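Local coordinates for putative carbohydrate metabolism domain-containing protein (Bacteroides vulgatus, PDB 3S30) that is of unproven function but, as a putative glycoside hydrolase with a galactose-binding-like fold, probably takes part in carbohydrate metabolism, at residues A[107-112]-A[120-125]; A[216-221]-A[298-303]; A[226-231]-A[285-290]. All blocks are in the same frame, centred on the assembly; numbering follows the deposited sequence. Where two conformers were deposited one is given.

Interaction 1 of 3, residues A[107-112]-A[120-125]. With NA (sodium ion), chain C.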
loop_
_atom_site.group_PDB
_atom_site.type_symbol
_atom_site.label_atom_id
_atom_site.label_comp_id
_atom_site.label_asym_id
_atom_site.label_seq_id
_atom_site.Cartn_x
_atom_site.Cartn_y
_atom_site.Cartn_z
ATOM N N GLU A 107 6.555 6.392 12.146
ATOM C CA GLU A 107 7.472 7.383 12.755
ATOM C C GLU A 107 8.805 7.466 12.048
ATOM O O GLU A 107 9.463 8.502 12.084
ATOM C CB GLU A 107 7.786 7.055 14.236
ATOM C CG GLU A 107 6.591 7.063 15.182
ATOM C CD GLU A 107 5.858 8.407 15.257
ATOM O OE1 GLU A 107 6.428 9.461 14.890
ATOM O OE2 GLU A 107 4.696 8.400 15.710
ATOM N N ASN A 108 9.208 6.350 11.451
ATOM C CA ASN A 108 10.581 6.108 11.067
ATOM C C ASN A 108 10.725 6.062 9.558
ATOM O O ASN A 108 9.929 5.421 8.867
ATOM C CB ASN A 108 11.049 4.761 11.635
ATOM C CG ASN A 108 10.908 4.661 13.162
ATOM O OD1 ASN A 108 10.153 3.824 13.678
ATOM N ND2 ASN A 108 11.657 5.486 13.882
ATOM N N VAL A 109 11.755 6.736 9.057
ATOM C CA VAL A 109 12.123 6.659 7.654
ATOM C C VAL A 109 13.631 6.617 7.525
ATOM O O VAL A 109 14.354 7.096 8.405
ATOM C CB VAL A 109 11.582 7.856 6.820
ATOM C CG1 VAL A 109 10.049 7.796 6.722
ATOM C CG2 VAL A 109 12.052 9.184 7.392
ATOM N N LYS A 110 14.089 6.010 6.434
ATOM C CA LYS A 110 15.456 6.162 5.965
ATOM C C LYS A 110 15.403 6.755 4.564
ATOM O O LYS A 110 14.405 6.588 3.860
ATOM C CB LYS A 110 16.198 4.821 5.974
ATOM C CG LYS A 110 15.643 3.750 5.040
ATOM C CD LYS A 110 16.345 2.428 5.275
ATOM C CE LYS A 110 15.798 1.339 4.379
ATOM N NZ LYS A 110 16.372 -0.007 4.677
ATOM N N THR A 111 16.462 7.465 4.175
ATOM C CA THR A 111 16.521 8.152 2.884
ATOM C C THR A 111 17.391 7.361 1.916
ATOM O O THR A 111 18.515 6.969 2.250
ATOM C CB THR A 111 17.046 9.595 3.035
ATOM O OG1 THR A 111 16.115 10.365 3.813
ATOM C CG2 THR A 111 17.236 10.261 1.676
ATOM N N VAL A 112 16.856 7.146 0.716
ATOM C CA VAL A 112 17.430 6.257 -0.287
ATOM C C VAL A 112 17.584 7.005 -1.611
ATOM O O VAL A 112 16.639 7.664 -2.053
ATOM C CB VAL A 112 16.511 5.024 -0.503
ATOM C CG1 VAL A 112 16.831 4.317 -1.811
ATOM C CG2 VAL A 112 16.632 4.053 0.668
ATOM N N TYR A 120 11.945 8.428 0.799
ATOM C CA TYR A 120 11.845 7.686 2.072
ATOM C C TYR A 120 11.380 6.230 1.923
ATOM O O TYR A 120 10.500 5.922 1.115
ATOM C CB TYR A 120 10.888 8.373 3.046
ATOM C CG TYR A 120 11.316 9.724 3.592
ATOM C CD1 TYR A 120 12.653 10.020 3.887
ATOM C CD2 TYR A 120 10.359 10.701 3.855
ATOM C CE1 TYR A 120 13.012 11.263 4.407
ATOM C CE2 TYR A 120 10.707 11.930 4.379
ATOM C CZ TYR A 120 12.020 12.212 4.645
ATOM O OH TYR A 120 12.318 13.446 5.157
ATOM N N VAL A 121 12.003 5.341 2.699
ATOM C CA VAL A 121 11.494 3.989 2.932
ATOM C C VAL A 121 11.099 3.962 4.399
ATOM O O VAL A 121 11.914 4.276 5.264
ATOM C CB VAL A 121 12.556 2.878 2.634
ATOM C CG1 VAL A 121 11.946 1.493 2.819
ATOM C CG2 VAL A 121 13.120 3.007 1.203
ATOM N N LEU A 122 9.842 3.633 4.677
ATOM C CA LEU A 122 9.345 3.608 6.042
ATOM C C LEU A 122 9.586 2.217 6.608
ATOM O O LEU A 122 9.470 1.219 5.891
ATOM C CB LEU A 122 7.851 3.946 6.126
ATOM C CG LEU A 122 7.366 5.381 5.886
ATOM C CD1 LEU A 122 7.536 5.779 4.443
ATOM C CD2 LEU A 122 5.899 5.532 6.300
ATOM N N TYR A 123 9.925 2.160 7.893
ATOM C CA TYR A 123 10.077 0.893 8.584
ATOM C C TYR A 123 9.515 0.936 10.008
ATOM O O TYR A 123 9.360 2.000 10.593
ATOM C CB TYR A 123 11.548 0.477 8.593
ATOM C CG TYR A 123 12.477 1.434 9.289
ATOM C CD1 TYR A 123 13.043 2.507 8.602
ATOM C CD2 TYR A 123 12.820 1.255 10.634
ATOM C CE1 TYR A 123 13.918 3.387 9.238
ATOM C CE2 TYR A 123 13.702 2.129 11.280
ATOM C CZ TYR A 123 14.247 3.187 10.572
ATOM O OH TYR A 123 15.115 4.050 11.187
ATOM N N GLU A 124 9.227 -0.240 10.551
ATOM C CA GLU A 124 8.733 -0.386 11.924
ATOM C C GLU A 124 9.556 -1.454 12.643
ATOM O O GLU A 124 9.565 -2.614 12.231
ATOM C CB GLU A 124 7.256 -0.802 11.902
ATOM C CG GLU A 124 6.550 -0.760 13.274
ATOM C CD GLU A 124 6.251 0.653 13.758
ATOM O OE1 GLU A 124 5.962 1.532 12.914
ATOM O OE2 GLU A 124 6.293 0.880 14.982
ATOM N N ALA A 125 10.242 -1.054 13.711
ATOM C CA ALA A 125 11.056 -1.965 14.526
ATOM C C ALA A 125 10.522 -1.999 15.951
ATOM O O ALA A 125 10.244 -0.949 16.533
ATOM C CB ALA A 125 12.520 -1.518 14.530
HETATM NA NA NA C . 2.264 7.879 14.254
HETATM O O HOH W 1 7.254 3.808 13.165
HETATM O O HOH W 2 7.620 3.996 10.028
#
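The Tyr120 ring carries Val109 CG2 over one face, 3.7 Å from the ring centroid and shifted toward the rim, while Thr111 OG1 lies in its plane at the edge, 3.3 Å from Tyr120 CE1. The Tyr123 ring, on the other side of the sheet, takes Asn108 CB over a face at 3.8 Å from its centroid and has the backbone N of Lys110 at its edge. The Val109 CG2 and Asn108 CB approaches are CH-pi contacts, each no more than 15° off the ring normal. Tyr120 CG, anti to its own carbonyl carbon (chi1 -67°), faces Val109 CB. The strands form an antiparallel beta hairpin, fixed in register by the hydrogen-bonded pair Lys110 and Val121: Lys110 N gives to Val121 O at 3.0 Å, and Val121 N returns a bond to Lys110 O at 2.9 Å. Val109 CG1 packs beside Leu122 CG (3.7 Å) on the Tyr120 side, which Ile157 also touches. An alanine at Tyr120 would probably leave Val109 CG2 without its ring face and open a gap beside Thr111 OG1. One water accepts from Glu107 N and also reaches Asn108 OD1 and Glu124 OE1. Glu107 OE2 binds the sodium ion at 2.9 Å, with Asn105, Asn165 and Asp343.

Interaction 2 of 3, residues A[216-221]-A[298-303]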
loop_
_atom_site.group_PDB
_atom_site.type_symbol
_atom_site.label_atom_id
_atom_site.label_comp_id
_atom_site.label_asym_id
_atom_site.label_seq_id
_atom_site.Cartn_x
_atom_site.Cartn_y
_atom_site.Cartn_z
ATOM N N TYR A 216 0.415 -15.570 12.327
ATOM C CA TYR A 216 -0.871 -15.438 13.000
ATOM C C TYR A 216 -2.029 -15.401 12.019
ATOM O O TYR A 216 -1.843 -15.250 10.811
ATOM C CB TYR A 216 -0.876 -14.193 13.888
ATOM C CG TYR A 216 0.252 -14.205 14.892
ATOM C CD1 TYR A 216 0.285 -15.148 15.904
ATOM C CD2 TYR A 216 1.299 -13.290 14.809
ATOM C CE1 TYR A 216 1.328 -15.182 16.824
ATOM C CE2 TYR A 216 2.344 -13.310 15.726
ATOM C CZ TYR A 216 2.350 -14.261 16.732
ATOM O OH TYR A 216 3.376 -14.300 17.646
ATOM N N GLU A 217 -3.229 -15.554 12.558
ATOM C CA GLU A 217 -4.456 -15.413 11.780
ATOM C C GLU A 217 -5.057 -14.044 12.111
ATOM O O GLU A 217 -5.556 -13.835 13.217
ATOM C CB GLU A 217 -5.435 -16.574 12.040
ATOM C CG GLU A 217 -4.954 -17.585 13.079
ATOM C CD GLU A 217 -5.769 -18.857 13.135
ATOM O OE1 GLU A 217 -6.558 -19.134 12.206
ATOM O OE2 GLU A 217 -5.600 -19.594 14.125
ATOM N N PRO A 218 -4.962 -13.090 11.166
ATOM C CA PRO A 218 -5.484 -11.743 11.415
ATOM C C PRO A 218 -6.995 -11.711 11.375
ATOM O O PRO A 218 -7.601 -12.430 10.582
ATOM C CB PRO A 218 -4.911 -10.921 10.260
ATOM C CG PRO A 218 -4.726 -11.890 9.157
ATOM C CD PRO A 218 -4.352 -13.202 9.825
ATOM N N ILE A 219 -7.605 -10.893 12.226
ATOM C CA ILE A 219 -9.058 -10.766 12.223
ATOM C C ILE A 219 -9.517 -9.378 11.809
ATOM O O ILE A 219 -10.527 -9.250 11.128
ATOM C CB ILE A 219 -9.724 -11.223 13.567
ATOM C CG1 ILE A 219 -9.047 -10.604 14.792
ATOM C CG2 ILE A 219 -9.694 -12.740 13.684
ATOM C CD1 ILE A 219 -9.627 -11.105 16.105
ATOM N N LYS A 220 -8.791 -8.331 12.187
ATOM C CA LYS A 220 -9.169 -6.997 11.724
ATOM C C LYS A 220 -8.008 -6.031 11.553
ATOM O O LYS A 220 -6.948 -6.161 12.200
ATOM C CB LYS A 220 -10.288 -6.398 12.594
ATOM C CG LYS A 220 -9.981 -6.272 14.058
ATOM C CD LYS A 220 -11.228 -5.910 14.872
ATOM C CE LYS A 220 -12.058 -7.153 15.219
ATOM N NZ LYS A 220 -13.327 -6.835 15.943
ATOM N N LEU A 221 -8.216 -5.092 10.631
ATOM C CA LEU A 221 -7.272 -4.019 10.367
ATOM C C LEU A 221 -7.909 -2.735 10.861
ATOM O O LEU A 221 -8.956 -2.322 10.357
ATOM C CB LEU A 221 -6.961 -3.916 8.854
ATOM C CG LEU A 221 -5.956 -2.822 8.435
ATOM C CD1 LEU A 221 -4.538 -3.129 8.951
ATOM C CD2 LEU A 221 -5.948 -2.622 6.923
ATOM N N PHE A 298 -11.498 -9.194 8.724
ATOM C CA PHE A 298 -11.081 -10.215 7.752
ATOM C C PHE A 298 -12.219 -11.198 7.476
ATOM O O PHE A 298 -12.822 -11.748 8.397
ATOM C CB PHE A 298 -9.822 -10.955 8.217
ATOM C CG PHE A 298 -8.546 -10.244 7.872
ATOM C CD1 PHE A 298 -8.102 -9.164 8.638
ATOM C CD2 PHE A 298 -7.791 -10.633 6.766
ATOM C CE1 PHE A 298 -6.923 -8.506 8.325
ATOM C CE2 PHE A 298 -6.608 -9.973 6.439
ATOM C CZ PHE A 298 -6.177 -8.910 7.216
ATOM N N ASN A 299 -12.499 -11.388 6.190
ATOM C CA ASN A 299 -13.519 -12.302 5.703
ATOM C C ASN A 299 -12.883 -13.628 5.265
ATOM O O ASN A 299 -12.365 -13.737 4.156
ATOM C CB ASN A 299 -14.255 -11.635 4.529
ATOM C CG ASN A 299 -15.543 -12.347 4.147
ATOM O OD1 ASN A 299 -15.758 -13.511 4.504
ATOM N ND2 ASN A 299 -16.412 -11.642 3.406
ATOM N N TYR A 300 -12.909 -14.624 6.146
ATOM C CA TYR A 300 -12.434 -15.986 5.813
ATOM C C TYR A 300 -13.518 -16.824 5.153
ATOM O O TYR A 300 -13.222 -17.718 4.360
ATOM C CB TYR A 300 -11.972 -16.729 7.062
ATOM C CG TYR A 300 -10.698 -16.208 7.665
ATOM C CD1 TYR A 300 -10.692 -15.038 8.437
ATOM C CD2 TYR A 300 -9.496 -16.883 7.478
ATOM C CE1 TYR A 300 -9.513 -14.556 9.007
ATOM C CE2 TYR A 300 -8.311 -16.411 8.051
ATOM C CZ TYR A 300 -8.329 -15.246 8.812
ATOM O OH TYR A 300 -7.159 -14.788 9.373
ATOM N N GLU A 301 -14.768 -16.540 5.509
ATOM C CA GLU A 301 -15.931 -17.291 5.022
ATOM C C GLU A 301 -16.139 -17.182 3.505
ATOM O O GLU A 301 -16.632 -18.117 2.883
ATOM C CB GLU A 301 -17.182 -16.828 5.780
ATOM C CG GLU A 301 -18.500 -17.465 5.326
ATOM C CD GLU A 301 -19.261 -16.629 4.308
ATOM O OE1 GLU A 301 -19.004 -15.403 4.217
ATOM O OE2 GLU A 301 -20.131 -17.201 3.612
ATOM N N HIS A 302 -15.750 -16.055 2.908
ATOM C CA HIS A 302 -15.910 -15.863 1.461
ATOM C C HIS A 302 -15.075 -16.848 0.621
ATOM O O HIS A 302 -15.489 -17.227 -0.482
ATOM C CB HIS A 302 -15.575 -14.415 1.069
ATOM C CG HIS A 302 -15.546 -14.178 -0.409
ATOM N ND1 HIS A 302 -16.666 -13.830 -1.131
ATOM C CD2 HIS A 302 -14.533 -14.259 -1.303
ATOM C CE1 HIS A 302 -16.342 -13.701 -2.406
ATOM N NE2 HIS A 302 -15.053 -13.960 -2.536
ATOM N N TYR A 303 -13.917 -17.254 1.146
ATOM C CA TYR A 303 -12.968 -18.100 0.407
ATOM C C TYR A 303 -13.057 -19.595 0.741
ATOM O O TYR A 303 -12.661 -20.430 -0.067
ATOM C CB TYR A 303 -11.545 -17.587 0.625
ATOM C CG TYR A 303 -11.389 -16.146 0.195
ATOM C CD1 TYR A 303 -11.143 -15.823 -1.130
ATOM C CD2 TYR A 303 -11.536 -15.107 1.111
ATOM C CE1 TYR A 303 -11.018 -14.500 -1.530
ATOM C CE2 TYR A 303 -11.411 -13.787 0.727
ATOM C CZ TYR A 303 -11.150 -13.488 -0.594
ATOM O OH TYR A 303 -11.040 -12.177 -0.978
#
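Phe298 meets the start of strand 218-228 along the length of its side chain. Its CB sits 3.4 Å from Ile219 O, with Pro218 O a little farther off, and CG lies near the same two carbonyl oxygens. CG is anti to the carbonyl carbon of its own residue (chi1 -84°), which sets it beside the backbone N, the atom that gives a hydrogen bond to Ile219 O. At CD1 the nearest neighbours are Ile219 O and C, and Ile219 O lies in the ring plane at the edge. Farther out the proline takes over: CE1 is 3.7 Å from Pro218 CB, while CE2 and CZ approach Pro218 CG. That CG stands over the ring centre, 3.9 Å from the centroid and 13° off the normal, a CH-pi contact. Ala250 of strand 247-254 and Leu347 of strand 339-349 also touch Phe298, placing it within the beta framework where strand 291-297 runs out into a loop. Within strand 218-228, Ile219 and Lys220 both face Val348 of strand 339-349, a classic beta bulge. Two bonds tie the loop to consecutive carbonyls: Phe298 N to Ile219 O at 2.6 Å, with an N-H...O angle of 174°, and Tyr300 OH to Pro218 O at 2.7 Å. Pro218 O can only accept, so Tyr300 OH must be the donor, and the bond probably helps hold the hydroxyl against Pro218 CD.

Interaction 3 of 3, residues A[226-231]-A[285-290]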
loop_
_atom_site.group_PDB
_atom_site.type_symbol
_atom_site.label_atom_id
_atom_site.label_comp_id
_atom_site.label_asym_id
_atom_site.label_seq_id
_atom_site.Cartn_x
_atom_site.Cartn_y
_atom_site.Cartn_z
ATOM N N LYS A 226 -7.362 10.503 7.179
ATOM C CA LYS A 226 -7.936 11.725 6.639
ATOM C C LYS A 226 -7.775 11.606 5.125
ATOM O O LYS A 226 -6.799 11.016 4.650
ATOM C CB LYS A 226 -7.182 12.974 7.123
ATOM C CG LYS A 226 -7.216 13.263 8.627
ATOM C CD LYS A 226 -6.518 14.585 8.912
ATOM C CE LYS A 226 -6.554 14.958 10.383
ATOM N NZ LYS A 226 -5.780 16.204 10.711
ATOM N N TYR A 227 -8.725 12.146 4.366
ATOM C CA TYR A 227 -8.673 12.069 2.911
ATOM C C TYR A 227 -9.283 13.284 2.275
ATOM O O TYR A 227 -10.340 13.767 2.697
ATOM C CB TYR A 227 -9.411 10.839 2.382
ATOM C CG TYR A 227 -9.245 10.615 0.874
ATOM C CD1 TYR A 227 -7.998 10.332 0.322
ATOM C CD2 TYR A 227 -10.326 10.696 0.019
ATOM C CE1 TYR A 227 -7.845 10.138 -1.042
ATOM C CE2 TYR A 227 -10.187 10.486 -1.340
ATOM C CZ TYR A 227 -8.950 10.198 -1.866
ATOM O OH TYR A 227 -8.831 9.993 -3.220
ATOM N N LYS A 228 -8.596 13.767 1.252
ATOM C CA LYS A 228 -9.055 14.868 0.430
ATOM C C LYS A 228 -8.683 14.487 -1.019
ATOM O O LYS A 228 -7.518 14.250 -1.322
ATOM C CB LYS A 228 -8.383 16.158 0.916
ATOM C CG LYS A 228 -8.441 17.372 -0.008
ATOM C CD LYS A 228 -9.767 18.087 0.044
ATOM C CE LYS A 228 -9.647 19.513 -0.498
ATOM N NZ LYS A 228 -10.932 20.255 -0.354
ATOM N N ALA A 229 -9.691 14.368 -1.879
ATOM C CA ALA A 229 -9.482 14.164 -3.310
ATOM C C ALA A 229 -8.796 15.390 -3.951
ATOM O O ALA A 229 -8.989 16.509 -3.500
ATOM C CB ALA A 229 -10.822 13.873 -4.000
ATOM N N GLY A 230 -7.966 15.155 -4.971
ATOM C CA GLY A 230 -7.390 16.232 -5.770
ATOM C C GLY A 230 -8.422 16.871 -6.706
ATOM O O GLY A 230 -9.483 16.283 -6.972
ATOM N N PRO A 231 -8.117 18.084 -7.209
ATOM C CA PRO A 231 -9.088 18.872 -7.967
ATOM C C PRO A 231 -9.280 18.408 -9.414
ATOM O O PRO A 231 -10.312 18.705 -10.018
ATOM C CB PRO A 231 -8.506 20.291 -7.920
ATOM C CG PRO A 231 -7.011 20.096 -7.772
ATOM C CD PRO A 231 -6.816 18.777 -7.061
ATOM N N THR A 285 -15.394 5.345 2.307
ATOM C CA THR A 285 -14.169 5.952 1.771
ATOM C C THR A 285 -14.263 7.498 1.648
ATOM O O THR A 285 -13.506 8.111 0.878
ATOM C CB THR A 285 -13.876 5.305 0.401
ATOM O OG1 THR A 285 -12.477 5.325 0.131
ATOM C CG2 THR A 285 -14.632 5.978 -0.723
ATOM N N HIS A 286 -15.171 8.110 2.420
ATOM C CA HIS A 286 -15.482 9.548 2.314
ATOM C C HIS A 286 -14.316 10.484 2.662
ATOM O O HIS A 286 -13.414 10.130 3.423
ATOM C CB HIS A 286 -16.724 9.927 3.178
ATOM C CG HIS A 286 -16.501 9.841 4.660
ATOM N ND1 HIS A 286 -16.662 8.672 5.370
ATOM C CD2 HIS A 286 -16.149 10.782 5.570
ATOM C CE1 HIS A 286 -16.399 8.889 6.649
ATOM N NE2 HIS A 286 -16.089 10.164 6.797
ATOM N N GLU A 287 -14.373 11.694 2.109
ATOM C CA GLU A 287 -13.400 12.746 2.415
ATOM C C GLU A 287 -13.594 13.288 3.814
ATOM O O GLU A 287 -14.726 13.428 4.290
ATOM C CB GLU A 287 -13.535 13.923 1.438
ATOM C CG GLU A 287 -13.259 13.576 -0.004
ATOM C CD GLU A 287 -13.224 14.799 -0.885
ATOM O OE1 GLU A 287 -14.298 15.373 -1.173
ATOM O OE2 GLU A 287 -12.117 15.197 -1.285
ATOM N N THR A 288 -12.484 13.637 4.457
ATOM C CA THR A 288 -12.549 14.262 5.781
ATOM C C THR A 288 -11.196 14.820 6.212
ATOM O O THR A 288 -10.143 14.261 5.893
ATOM C CB THR A 288 -13.076 13.268 6.858
ATOM O OG1 THR A 288 -12.987 13.868 8.151
ATOM C CG2 THR A 288 -12.269 11.981 6.864
ATOM N N SER A 289 -11.256 15.929 6.938
ATOM C CA SER A 289 -10.064 16.537 7.520
ATOM C C SER A 289 -9.934 16.202 9.012
ATOM O O SER A 289 -9.021 16.676 9.677
ATOM C CB SER A 289 -10.091 18.044 7.294
ATOM O OG SER A 289 -10.176 18.330 5.906
ATOM N N GLU A 290 -10.831 15.356 9.521
ATOM C CA GLU A 290 -10.790 14.850 10.895
ATOM C C GLU A 290 -10.285 13.399 10.911
ATOM O O GLU A 290 -10.744 12.581 10.117
ATOM C CB GLU A 290 -12.195 14.841 11.526
ATOM C CG GLU A 290 -12.927 16.177 11.548
ATOM C CD GLU A 290 -14.271 16.116 12.297
ATOM O OE1 GLU A 290 -14.348 15.469 13.370
ATOM O OE2 GLU A 290 -15.249 16.731 11.819
HETATM O O HOH W 3 -6.614 18.341 9.498
HETATM O O HOH W 4 -11.228 16.714 3.019
#
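Glu287 and Tyr227 cross obliquely, the carboxylate plane turned 62° from the ring plane, with Tyr227 CD2 4.1 Å from Glu287 CG. The glutamate chain is extended beyond CG (chi2 -172°), which takes CD toward Ala229. There OE2 accepts from Ala229 N at 2.6 Å, on the anti side of the carboxylate and 16° out of its plane. Ala229 CB lies close to the same oxygen. Lys228 also crosses the glutamate obliquely, but its NZ remains 5.3 Å from Glu287 OE2, so any attraction between the charges is probably long-range. The hydroxyl at the far end of the Tyr227 ring bonds to Ala325 O, and Phe246 meets the ring. The backbones join as an antiparallel hydrogen-bonded pair, Tyr227 N to Thr288 O at 3.0 Å and Thr288 N to Tyr227 O at 2.8 Å, a single bridge at the end of strand 218-228. Just beyond it the partner chain turns a corner at Ser289 and Glu290, and an ST turn marks the bend: Thr288 OG1 accepts from Glu290 N. Lys226 stretches across this corner with an extended chain, CG near Glu290 C and CE 3.1 Å from Ser289 O. Its NZ gives a hydrogen bond to a water at 2.6 Å, which donates onward to Ser289 O, and the lysine also makes a cation-pi contact with Trp291.

Along the chain, interaction 1 closes before the other two begin, and interaction 3 falls between the two segments of interaction 2. Interactions 2 and 3 both use strand 218-228, one at its start and one at its end, with centres 27 Å apart. Their partner segments flank strand 291-297, which pairs antiparallel with 218-228, so the contacts bracket that pairing from either end. Interaction 1 belongs to a separate three-stranded sheet, its centre 28 Å from interaction 2 and 25 Å from interaction 3, and no two contacts touch. Its sodium ligand set includes Asp343 of strand 339-349, also a neighbour of strand 218-228, which links the hairpin's start to the main beta framework.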